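PDB 3F13: putative nudix hydrolase family member from Chromobacterium violaceum, which probably hydrolyses nucleoside diphosphates linked to another moiety, using magnesium as cofactor. Local coordinates for residues A55-I60 against N69-L74; T20-I23 against G28-V31; Y39-G44 against A122-Y127; Y73-I78 against A128-E133. One frame throughout, in Å; residues are numbered along the deposited sequence. Where two conformers were deposited one is given.

Contact 1 (A55-I60 against N69-L74); sequences ALIREI and NSMLYL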
loop_
_atom_site.group_PDB
_atom_site.type_symbol
_atom_site.label_atom_id
_atom_site.label_comp_id
_atom_site.label_asym_id
_atom_site.label_seq_id
_atom_site.Cartn_x
_atom_site.Cartn_y
_atom_site.Cartn_z
ATOM N N ALA B 55 -7.018 7.491 3.247
ATOM C CA ALA B 55 -7.722 8.402 2.395
ATOM C C ALA B 55 -7.339 8.152 0.925
ATOM O O ALA B 55 -8.169 8.242 0.028
ATOM C CB ALA B 55 -7.404 9.816 2.829
ATOM N N LEU B 56 -6.072 7.820 0.664
ATOM C CA LEU B 56 -5.663 7.626 -0.733
ATOM C C LEU B 56 -6.497 6.501 -1.394
ATOM O O LEU B 56 -7.020 6.652 -2.504
ATOM C CB LEU B 56 -4.170 7.308 -0.833
ATOM C CG LEU B 56 -3.773 7.560 -2.332
ATOM C CD1 LEU B 56 -4.429 8.894 -2.773
ATOM C CD2 LEU B 56 -2.333 7.627 -2.661
ATOM N N ILE B 57 -6.591 5.364 -0.719
ATOM C CA ILE B 57 -7.350 4.244 -1.277
ATOM C C ILE B 57 -8.824 4.600 -1.528
ATOM O O ILE B 57 -9.389 4.313 -2.580
ATOM C CB ILE B 57 -7.219 2.989 -0.389
ATOM C CG1 ILE B 57 -5.754 2.576 -0.290
ATOM C CG2 ILE B 57 -8.037 1.871 -0.986
ATOM C CD1 ILE B 57 -5.490 1.598 0.894
ATOM N N ARG B 58 -9.426 5.254 -0.554
ATOM C CA ARG B 58 -10.811 5.677 -0.670
ATOM C C ARG B 58 -10.982 6.616 -1.865
ATOM O O ARG B 58 -11.849 6.425 -2.728
ATOM C CB ARG B 58 -11.232 6.368 0.627
ATOM C CG ARG B 58 -12.550 7.169 0.556
ATOM C CD ARG B 58 -12.922 7.748 1.931
ATOM N NE ARG B 58 -11.945 8.707 2.476
ATOM C CZ ARG B 58 -11.805 9.951 2.031
ATOM N NH1 ARG B 58 -12.571 10.381 1.025
ATOM N NH2 ARG B 58 -10.892 10.764 2.566
ATOM N N GLU B 59 -10.135 7.628 -1.948
ATOM C CA GLU B 59 -10.320 8.648 -2.981
ATOM C C GLU B 59 -10.030 8.166 -4.400
ATOM O O GLU B 59 -10.723 8.557 -5.361
ATOM C CB GLU B 59 -9.514 9.888 -2.613
ATOM C CG GLU B 59 -10.054 10.551 -1.349
ATOM C CD GLU B 59 -10.875 11.818 -1.616
ATOM O OE1 GLU B 59 -11.274 12.041 -2.787
ATOM O OE2 GLU B 59 -11.111 12.594 -0.641
ATOM N N ILE B 60 -8.983 7.359 -4.566
ATOM C CA ILE B 60 -8.716 6.826 -5.882
ATOM C C ILE B 60 -9.930 6.008 -6.339
ATOM O O ILE B 60 -10.357 6.125 -7.487
ATOM C CB ILE B 60 -7.468 5.968 -5.920
ATOM C CG1 ILE B 60 -6.207 6.814 -5.680
ATOM C CG2 ILE B 60 -7.365 5.197 -7.265
ATOM C CD1 ILE B 60 -6.295 8.200 -6.143
ATOM N N ASN B 69 -4.207 -2.148 -4.328
ATOM C CA ASN B 69 -3.654 -3.344 -3.605
ATOM C C ASN B 69 -2.269 -3.137 -2.989
ATOM O O ASN B 69 -1.819 -3.859 -2.066
ATOM C CB ASN B 69 -3.588 -4.624 -4.522
ATOM C CG ASN B 69 -2.792 -4.449 -5.892
ATOM O OD1 ASN B 69 -1.595 -4.849 -6.054
ATOM N ND2 ASN B 69 -3.523 -3.996 -6.917
ATOM N N SER B 70 -1.539 -2.221 -3.605
ATOM C CA SER B 70 -0.135 -1.942 -3.281
ATOM C C SER B 70 0.153 -0.460 -3.504
ATOM O O SER B 70 -0.318 0.156 -4.494
ATOM C CB SER B 70 0.755 -2.777 -4.200
ATOM O OG SER B 70 0.407 -4.164 -4.079
ATOM N N MET B 71 0.922 0.104 -2.592
ATOM C CA MET B 71 1.288 1.508 -2.633
ATOM C C MET B 71 2.670 1.662 -2.023
ATOM O O MET B 71 3.038 0.957 -1.070
ATOM C CB MET B 71 0.254 2.318 -1.795
ATOM C CG MET B 71 -0.363 1.582 -0.391
ATOM S SD MET B 71 -1.351 2.823 0.470
ATOM C CE MET B 71 -1.471 4.080 -0.802
ATOM N N LEU B 72 3.416 2.636 -2.501
ATOM C CA LEU B 72 4.700 2.933 -1.910
ATOM C C LEU B 72 4.770 4.423 -1.586
ATOM O O LEU B 72 4.692 5.256 -2.497
ATOM C CB LEU B 72 5.831 2.553 -2.881
ATOM C CG LEU B 72 7.205 3.038 -2.438
ATOM C CD1 LEU B 72 7.592 2.290 -1.129
ATOM C CD2 LEU B 72 8.220 2.791 -3.538
ATOM N N TYR B 73 4.880 4.772 -0.314
ATOM C CA TYR B 73 5.064 6.181 0.072
ATOM C C TYR B 73 6.365 6.737 -0.524
ATOM O O TYR B 73 7.444 6.176 -0.312
ATOM C CB TYR B 73 5.039 6.351 1.611
ATOM C CG TYR B 73 5.568 7.690 2.086
ATOM C CD1 TYR B 73 4.837 8.862 1.882
ATOM C CD2 TYR B 73 6.844 7.802 2.637
ATOM C CE1 TYR B 73 5.345 10.111 2.272
ATOM C CE2 TYR B 73 7.358 9.041 3.055
ATOM C CZ TYR B 73 6.586 10.192 2.851
ATOM O OH TYR B 73 7.048 11.425 3.249
ATOM N N LEU B 74 6.269 7.832 -1.298
ATOM C CA LEU B 74 7.453 8.425 -1.926
ATOM C C LEU B 74 7.980 9.636 -1.145
ATOM O O LEU B 74 9.174 9.689 -0.789
ATOM C CB LEU B 74 7.124 8.852 -3.361
ATOM C CG LEU B 74 6.445 7.773 -4.197
ATOM C CD1 LEU B 74 5.967 8.305 -5.570
ATOM C CD2 LEU B 74 7.443 6.590 -4.330
#
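M71 lays the sulfur end of its side chain against L56 and I57, neighbours on helix 52-64. This is the Nudix helix: residues 44-65 carry the Nudix box pattern, and the packing joins that helix to strand 70-78 of the Nudix α/β fold. CE of M71 meets CD2 of L56 at 4.1 Å, the two side chains running past each other in opposite directions, while SD of M71 lies 4.3 Å from CD1 of I57. The touches are few and wholly apolar, made by buried residues. L56 swings its CG away from the backbone N (chi1 -163°), which brings CD2 across to the methionine methyl and to A21 of strand 16-25.

A subunit boundary runs close by. M71 makes backbone hydrogen bonds with the second subunit and packs on M71 of that chain, and I57 rests on Q54 of the same neighbour, so the helix-strand contact backs onto the dimer interface. The thioether chain is extended as far as SD and then folds back sharply, chi3 being only 12°; that bend sets CE, rather than SD, in front of CD2 of L56.

Contact 2 (T20-I23 against G28-V31); sequences TAII and GVLV
Strands 16-25 and 28-33 run antiparallel, closest at I23 and V29, whose CA atoms are 5.4 Å apart. One direct backbone bond spans the two segments: L30 N gives its hydrogen to I23 O at 2.9 Å, almost straight at 171°. The same I23 O also takes a CA-H contact from V29. The return bond is missing, because I23 N and L30 O stand 5.2 Å apart. A water fills the place: it accepts from I23 N at 2.7 Å, donates to L30 O at the same length, and gives its second hydrogen to A21 O. The strands splay from this point, and this one water bridges them.

This is the first β-hairpin of the Nudix fold, and its two faces look at different helices. Toward helix 52-64, I23 and L30 run alongside one another with their branches heading in the same direction, CD1 of I23 lying 4.1 Å from CD2 of L30; I60 closes on I23, and T64 on L30. Toward helix 118-132, I22 and V29 meet at an angle through their CG2 methyls. V29 CG2 reaches this neighbour because CG1 takes the place opposite the backbone N (chi1 169°). I123 and Y127 cover I22 here, and L124 packs on V29 beside L41.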
loop_
_atom_site.group_PDB
_atom_site.type_symbol
_atom_site.label_atom_id
_atom_site.label_comp_id
_atom_site.label_asym_id
_atom_site.label_seq_id
_atom_site.Cartn_x
_atom_site.Cartn_y
_atom_site.Cartn_z
ATOM N N THR B 20 -1.923 11.998 -2.416
ATOM C CA THR B 20 -1.889 12.183 -3.856
ATOM C C THR B 20 -1.298 10.908 -4.431
ATOM O O THR B 20 -0.330 10.400 -3.829
ATOM C CB THR B 20 -0.984 13.376 -4.200
ATOM O OG1 THR B 20 -1.641 14.578 -3.752
ATOM C CG2 THR B 20 -0.690 13.456 -5.714
ATOM N N ALA B 21 -1.879 10.382 -5.522
ATOM C CA ALA B 21 -1.398 9.112 -6.157
ATOM C C ALA B 21 -0.684 9.336 -7.458
ATOM O O ALA B 21 -1.150 10.102 -8.317
ATOM C CB ALA B 21 -2.578 8.160 -6.443
ATOM N N ILE B 22 0.412 8.622 -7.622
ATOM C CA ILE B 22 1.058 8.505 -8.909
ATOM C C ILE B 22 0.765 7.104 -9.370
ATOM O O ILE B 22 1.246 6.149 -8.755
ATOM C CB ILE B 22 2.576 8.634 -8.800
ATOM C CG1 ILE B 22 2.986 10.082 -8.478
ATOM C CG2 ILE B 22 3.210 8.118 -10.124
ATOM C CD1 ILE B 22 2.054 10.828 -7.616
ATOM N N ILE B 23 -0.070 6.971 -10.415
ATOM C CA ILE B 23 -0.445 5.675 -10.957
ATOM C C ILE B 23 0.039 5.570 -12.393
ATOM O O ILE B 23 -0.468 6.281 -13.264
ATOM C CB ILE B 23 -1.966 5.508 -10.963
ATOM C CG1 ILE B 23 -2.471 5.478 -9.531
ATOM C CG2 ILE B 23 -2.374 4.203 -11.669
ATOM C CD1 ILE B 23 -4.000 5.733 -9.446
ATOM N N GLY B 28 1.403 6.239 -19.539
ATOM C CA GLY B 28 1.818 7.382 -18.720
ATOM C C GLY B 28 1.132 7.434 -17.352
ATOM O O GLY B 28 0.392 6.519 -16.991
ATOM N N VAL B 29 1.371 8.525 -16.619
ATOM C CA VAL B 29 0.781 8.726 -15.285
ATOM C C VAL B 29 -0.648 9.269 -15.382
ATOM O O VAL B 29 -0.924 10.258 -16.089
ATOM C CB VAL B 29 1.640 9.705 -14.457
ATOM C CG1 VAL B 29 0.895 10.134 -13.150
ATOM C CG2 VAL B 29 2.972 9.092 -14.134
ATOM N N LEU B 30 -1.556 8.637 -14.653
ATOM C CA LEU B 30 -2.951 9.027 -14.603
ATOM C C LEU B 30 -3.186 10.409 -13.972
ATOM O O LEU B 30 -2.664 10.700 -12.897
ATOM C CB LEU B 30 -3.703 7.971 -13.797
ATOM C CG LEU B 30 -5.224 8.095 -13.778
ATOM C CD1 LEU B 30 -5.755 8.047 -15.207
ATOM C CD2 LEU B 30 -5.815 6.998 -12.904
ATOM N N VAL B 31 -3.935 11.263 -14.674
ATOM C CA VAL B 31 -4.410 12.534 -14.110
ATOM C C VAL B 31 -5.890 12.666 -14.398
ATOM O O VAL B 31 -6.405 12.039 -15.343
ATOM C CB VAL B 31 -3.686 13.759 -14.698
ATOM C CG1 VAL B 31 -2.184 13.742 -14.331
ATOM C CG2 VAL B 31 -3.849 13.796 -16.197
HETATM O O HOH W 1 -1.624 9.071 -11.036
#

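Contact 3 (Y39-G44 against A122-Y127); sequences YNLPGG and AILRRY
I123 O accepts the helical hydrogen bond from Y127 N at 2.9 Å, part of the backbone frame that presents I123 and L124 to L41. Helix 118-132 is one of the helices flanking the sheet of the Nudix α/β/α sandwich, and L41, in the loop just before the short strand 43-45, reaches out from the sheet side to meet it. Everything that crosses between the two segments is apolar and buried.

L41 works as a fork. Its CD1 branch presses on I123, 3.5 Å from CG2, a tight distance for two methyls, with CB of I123 next at 4.0 Å. The CD2 branch goes to L124 instead, touching CD2 of that residue. I123 turns CG2 opposite its own backbone N (chi1 -73° for CG1), which leaves that methyl facing the leucine. T20, I22 and V29 of the first hairpin pack around the same L41 side chain, so the loop residue is held between strands and helix.

After L41 the chain runs through P42 and G43 to G44, the first residue of the Nudix box pattern. G43 N is hydrogen-bonded to E63 OE1, tying the start of strand 43-45 to the Nudix helix. Just before L41, N40 folds its amide back, and OD1 takes a weak bond from L41 N, bent to 127°.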
loop_
_atom_site.group_PDB
_atom_site.type_symbol
_atom_site.label_atom_id
_atom_site.label_comp_id
_atom_site.label_asym_id
_atom_site.label_seq_id
_atom_site.Cartn_x
_atom_site.Cartn_y
_atom_site.Cartn_z
ATOM N N TYR B 39 -6.149 19.484 -15.291
ATOM C CA TYR B 39 -5.838 18.142 -14.811
ATOM C C TYR B 39 -4.957 18.187 -13.569
ATOM O O TYR B 39 -4.132 19.064 -13.411
ATOM C CB TYR B 39 -5.157 17.326 -15.916
ATOM C CG TYR B 39 -6.099 16.835 -17.013
ATOM C CD1 TYR B 39 -6.808 15.648 -16.883
ATOM C CD2 TYR B 39 -6.262 17.562 -18.187
ATOM C CE1 TYR B 39 -7.658 15.195 -17.886
ATOM C CE2 TYR B 39 -7.105 17.122 -19.183
ATOM C CZ TYR B 39 -7.808 15.948 -19.029
ATOM O OH TYR B 39 -8.654 15.509 -20.035
ATOM N N ASN B 40 -5.121 17.195 -12.703
ATOM C CA ASN B 40 -4.309 17.070 -11.528
ATOM C C ASN B 40 -4.121 15.601 -11.214
ATOM O O ASN B 40 -4.897 14.736 -11.681
ATOM C CB ASN B 40 -4.988 17.736 -10.352
ATOM C CG ASN B 40 -4.005 18.276 -9.336
ATOM O OD1 ASN B 40 -2.797 17.967 -9.346
ATOM N ND2 ASN B 40 -4.529 19.096 -8.420
ATOM N N LEU B 41 -3.094 15.304 -10.432
ATOM C CA LEU B 41 -2.962 13.936 -9.911
ATOM C C LEU B 41 -4.147 13.569 -9.006
ATOM O O LEU B 41 -4.631 14.384 -8.246
ATOM C CB LEU B 41 -1.693 13.838 -9.107
ATOM C CG LEU B 41 -0.421 13.920 -9.928
ATOM C CD1 LEU B 41 0.666 14.058 -8.880
ATOM C CD2 LEU B 41 -0.153 12.702 -10.848
ATOM N N PRO B 42 -4.602 12.318 -9.082
ATOM C CA PRO B 42 -5.745 11.878 -8.272
ATOM C C PRO B 42 -5.450 11.959 -6.763
ATOM O O PRO B 42 -4.315 11.866 -6.363
ATOM C CB PRO B 42 -5.941 10.415 -8.680
ATOM C CG PRO B 42 -4.820 10.061 -9.630
ATOM C CD PRO B 42 -4.075 11.289 -9.988
ATOM N N GLY B 43 -6.474 12.111 -5.925
ATOM C CA GLY B 43 -6.226 12.161 -4.495
ATOM C C GLY B 43 -7.257 13.039 -3.838
ATOM O O GLY B 43 -8.240 13.422 -4.491
ATOM N N GLY B 44 -7.044 13.378 -2.572
ATOM C CA GLY B 44 -7.998 14.245 -1.865
ATOM C C GLY B 44 -7.654 14.467 -0.409
ATOM O O GLY B 44 -6.635 14.035 0.067
ATOM N N ALA B 122 4.594 20.013 -10.112
ATOM C CA ALA B 122 5.734 20.033 -9.186
ATOM C C ALA B 122 5.968 18.620 -8.676
ATOM O O ALA B 122 7.120 18.145 -8.571
ATOM C CB ALA B 122 5.425 20.926 -8.013
ATOM N N ILE B 123 4.870 17.952 -8.342
ATOM C CA ILE B 123 5.018 16.610 -7.763
ATOM C C ILE B 123 5.585 15.635 -8.813
ATOM O O ILE B 123 6.427 14.773 -8.524
ATOM C CB ILE B 123 3.652 16.129 -7.191
ATOM C CG1 ILE B 123 3.320 16.888 -5.890
ATOM C CG2 ILE B 123 3.648 14.596 -7.040
ATOM C CD1 ILE B 123 1.820 16.846 -5.467
ATOM N N LEU B 124 5.123 15.752 -10.053
ATOM C CA LEU B 124 5.613 14.867 -11.107
ATOM C C LEU B 124 7.081 15.090 -11.410
ATOM O O LEU B 124 7.794 14.143 -11.785
ATOM C CB LEU B 124 4.783 15.024 -12.392
ATOM C CG LEU B 124 3.416 14.367 -12.322
ATOM C CD1 LEU B 124 2.658 14.676 -13.605
ATOM C CD2 LEU B 124 3.606 12.858 -12.072
ATOM N N ARG B 125 7.555 16.331 -11.264
ATOM C CA ARG B 125 8.985 16.571 -11.464
ATOM C C ARG B 125 9.832 15.818 -10.425
ATOM O O ARG B 125 10.853 15.222 -10.747
ATOM C CB ARG B 125 9.313 18.071 -11.409
ATOM C CG ARG B 125 8.850 18.799 -12.623
ATOM C CD ARG B 125 9.786 19.997 -12.971
ATOM N NE ARG B 125 9.557 20.302 -14.374
ATOM C CZ ARG B 125 8.711 21.230 -14.773
ATOM N NH1 ARG B 125 8.508 21.441 -16.070
ATOM N NH2 ARG B 125 8.084 21.960 -13.864
ATOM N N ARG B 126 9.408 15.871 -9.172
ATOM C CA ARG B 126 10.133 15.233 -8.085
ATOM C C ARG B 126 10.079 13.733 -8.250
ATOM O O ARG B 126 11.056 13.038 -8.017
ATOM C CB ARG B 126 9.504 15.625 -6.757
ATOM C CG ARG B 126 10.339 15.225 -5.560
ATOM C CD ARG B 126 10.126 16.299 -4.462
ATOM N NE ARG B 126 10.444 15.786 -3.137
ATOM C CZ ARG B 126 9.867 16.222 -2.024
ATOM N NH1 ARG B 126 10.214 15.704 -0.865
ATOM N NH2 ARG B 126 8.921 17.153 -2.084
ATOM N N TYR B 127 8.911 13.235 -8.631
ATOM C CA TYR B 127 8.749 11.803 -8.884
ATOM C C TYR B 127 9.682 11.369 -10.026
ATOM O O TYR B 127 10.296 10.308 -9.996
ATOM C CB TYR B 127 7.312 11.514 -9.311
ATOM C CG TYR B 127 7.162 10.108 -9.866
ATOM C CD1 TYR B 127 7.258 9.005 -9.021
ATOM C CD2 TYR B 127 6.936 9.871 -11.222
ATOM C CE1 TYR B 127 7.128 7.716 -9.513
ATOM C CE2 TYR B 127 6.799 8.576 -11.718
ATOM C CZ TYR B 127 6.906 7.509 -10.847
ATOM O OH TYR B 127 6.767 6.219 -11.312
#

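Contact 4 (Y73-I78 against A128-E133); sequences YLFDHI and ARLRNE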
loop_
_atom_site.group_PDB
_atom_site.type_symbol
_atom_site.label_atom_id
_atom_site.label_comp_id
_atom_site.label_asym_id
_atom_site.label_seq_id
_atom_site.Cartn_x
_atom_site.Cartn_y
_atom_site.Cartn_z
ATOM N N TYR B 73 4.880 4.772 -0.314
ATOM C CA TYR B 73 5.064 6.181 0.072
ATOM C C TYR B 73 6.365 6.737 -0.524
ATOM O O TYR B 73 7.444 6.176 -0.312
ATOM C CB TYR B 73 5.039 6.351 1.611
ATOM C CG TYR B 73 5.568 7.690 2.086
ATOM C CD1 TYR B 73 4.837 8.862 1.882
ATOM C CD2 TYR B 73 6.844 7.802 2.637
ATOM C CE1 TYR B 73 5.345 10.111 2.272
ATOM C CE2 TYR B 73 7.358 9.041 3.055
ATOM C CZ TYR B 73 6.586 10.192 2.851
ATOM O OH TYR B 73 7.048 11.425 3.249
ATOM N N LEU B 74 6.269 7.832 -1.298
ATOM C CA LEU B 74 7.453 8.425 -1.926
ATOM C C LEU B 74 7.980 9.636 -1.145
ATOM O O LEU B 74 9.174 9.689 -0.789
ATOM C CB LEU B 74 7.124 8.852 -3.361
ATOM C CG LEU B 74 6.445 7.773 -4.197
ATOM C CD1 LEU B 74 5.967 8.305 -5.570
ATOM C CD2 LEU B 74 7.443 6.590 -4.330
ATOM N N PHE B 75 7.116 10.616 -0.872
ATOM C CA PHE B 75 7.583 11.836 -0.194
ATOM C C PHE B 75 6.413 12.728 0.180
ATOM O O PHE B 75 5.255 12.471 -0.250
ATOM C CB PHE B 75 8.543 12.641 -1.100
ATOM C CG PHE B 75 8.018 12.883 -2.521
ATOM C CD1 PHE B 75 7.160 13.946 -2.792
ATOM C CD2 PHE B 75 8.408 12.067 -3.574
ATOM C CE1 PHE B 75 6.669 14.183 -4.115
ATOM C CE2 PHE B 75 7.937 12.287 -4.891
ATOM C CZ PHE B 75 7.033 13.347 -5.141
ATOM N N ASP B 76 6.732 13.782 0.934
ATOM C CA ASP B 76 5.747 14.785 1.321
ATOM C C ASP B 76 5.920 15.960 0.361
ATOM O O ASP B 76 7.036 16.238 -0.090
ATOM C CB ASP B 76 5.995 15.283 2.747
ATOM C CG ASP B 76 6.049 14.161 3.767
ATOM O OD1 ASP B 76 5.206 13.229 3.705
ATOM O OD2 ASP B 76 6.969 14.192 4.623
ATOM N N HIS B 77 4.831 16.659 0.049
ATOM C CA HIS B 77 4.913 17.845 -0.767
ATOM C C HIS B 77 4.040 18.886 -0.067
ATOM O O HIS B 77 2.828 18.689 0.029
ATOM C CB HIS B 77 4.332 17.568 -2.144
ATOM C CG HIS B 77 4.327 18.762 -3.042
ATOM N ND1 HIS B 77 5.427 19.137 -3.777
ATOM C CD2 HIS B 77 3.361 19.667 -3.317
ATOM C CE1 HIS B 77 5.139 20.223 -4.473
ATOM N NE2 HIS B 77 3.893 20.569 -4.207
ATOM N N ILE B 78 4.631 19.961 0.454
ATOM C CA ILE B 78 3.787 20.983 1.087
ATOM C C ILE B 78 3.584 22.209 0.183
ATOM O O ILE B 78 4.466 22.630 -0.550
ATOM C CB ILE B 78 4.287 21.440 2.490
ATOM C CG1 ILE B 78 5.599 22.213 2.357
ATOM C CG2 ILE B 78 4.446 20.212 3.424
ATOM C CD1 ILE B 78 6.019 22.968 3.589
ATOM N N ALA B 128 9.765 12.196 -11.053
ATOM C CA ALA B 128 10.669 11.888 -12.170
ATOM C C ALA B 128 12.117 11.741 -11.700
ATOM O O ALA B 128 12.819 10.830 -12.148
ATOM C CB ALA B 128 10.568 12.958 -13.227
ATOM N N ARG B 129 12.571 12.620 -10.807
ATOM C CA ARG B 129 13.921 12.504 -10.221
ATOM C C ARG B 129 14.038 11.195 -9.438
ATOM O O ARG B 129 14.977 10.425 -9.630
ATOM C CB ARG B 129 14.229 13.662 -9.257
ATOM C CG ARG B 129 14.951 14.862 -9.845
ATOM C CD ARG B 129 15.219 15.950 -8.766
ATOM N NE ARG B 129 14.086 16.871 -8.674
ATOM C CZ ARG B 129 13.446 17.193 -7.551
ATOM N NH1 ARG B 129 13.835 16.689 -6.378
ATOM N NH2 ARG B 129 12.411 18.040 -7.606
ATOM N N LEU B 130 13.088 10.956 -8.541
ATOM C CA LEU B 130 13.159 9.795 -7.641
ATOM C C LEU B 130 13.232 8.484 -8.421
ATOM O O LEU B 130 13.949 7.563 -8.057
ATOM C CB LEU B 130 11.933 9.770 -6.721
ATOM C CG LEU B 130 11.969 8.802 -5.531
ATOM C CD1 LEU B 130 13.224 9.007 -4.705
ATOM C CD2 LEU B 130 10.730 9.040 -4.671
ATOM N N ARG B 131 12.440 8.402 -9.476
ATOM C CA ARG B 131 12.394 7.216 -10.338
ATOM C C ARG B 131 13.806 6.783 -10.805
ATOM O O ARG B 131 14.050 5.587 -11.020
ATOM C CB ARG B 131 11.503 7.553 -11.542
ATOM C CG ARG B 131 10.871 6.424 -12.331
ATOM C CD ARG B 131 10.174 7.117 -13.546
ATOM N NE ARG B 131 9.282 6.296 -14.365
ATOM C CZ ARG B 131 9.695 5.374 -15.233
ATOM N NH1 ARG B 131 10.993 5.109 -15.349
ATOM N NH2 ARG B 131 8.803 4.688 -15.955
ATOM N N ASN B 132 14.730 7.740 -10.949
ATOM C CA ASN B 132 16.072 7.430 -11.476
ATOM C C ASN B 132 17.101 7.260 -10.362
ATOM O O ASN B 132 18.217 6.819 -10.633
ATOM C CB ASN B 132 16.575 8.531 -12.427
ATOM C CG ASN B 132 15.793 8.595 -13.745
ATOM O OD1 ASN B 132 15.138 7.643 -14.154
ATOM N ND2 ASN B 132 15.857 9.737 -14.400
ATOM N N GLU B 133 16.720 7.576 -9.118
ATOM C CA GLU B 133 17.687 7.634 -7.989
ATOM C C GLU B 133 18.259 6.275 -7.556
ATOM O O GLU B 133 17.542 5.286 -7.452
ATOM C CB GLU B 133 17.086 8.353 -6.764
ATOM C CG GLU B 133 17.005 9.898 -6.907
ATOM C CD GLU B 133 16.317 10.602 -5.728
ATOM O OE1 GLU B 133 15.765 11.722 -5.915
ATOM O OE2 GLU B 133 16.318 10.038 -4.612
#
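L130 drives one methyl into the corner between L74 and F75, and that corner is the tight part of the contact. CD2 of L130 sits 3.8 Å from CB of L74 and 4.0 Å from CD2 of F75, meeting the phenyl ring at its edge and in its plane. L74 and L130 are set at a slant, whereas F75 and L130 pass one another, each pointing beyond the other's base. Helix 136-157 supplies further cover, K137 and L141 both packing on L130.

Two neighbouring strand residues can face the same helix because strand 70-78 carries a classic β-bulge here: L74 and F75 both lie opposite V86 of the adjacent strand, and L74 has the helix-like backbone angles -99/-54° of the first bulge position. F75 holds its CG between the backbone N and the carbonyl carbon (chi1 50°), which leaves the ring edge turned to L130.

Beyond this corner the two segments diverge. R129 and N132 are exposed on the helix, as is I78 at the strand end. On the strand, polar groups settle among themselves: Y73 OH donates to D76 OD1 at 2.6 Å, from well above the carboxylate plane, and K85 makes a salt bridge to the same oxygen. F75 N lies over one face of the Y73 ring, toward its rim.

Contacts 2 and 3 form the middle of the domain, their centres 7 Å apart, with A21 N probably bonded to P42 O at 3.0 Å. From there the sheet is covered on two faces: contact 1, its centre 11 Å from that of contact 2, belongs to the Nudix helix, where I60 CD1 touches P42 CB at 3.4 Å, while contacts 3 and 4 follow one another along helix 118-132 with centres 10 Å apart. Strand 70-78 serves contacts 1 and 4 in turn, their centres 15 Å apart. By family analogy the magnesium site is probably formed by the Nudix box, whose helix carries contact 1 and whose first residue, G44, lies in contact 3.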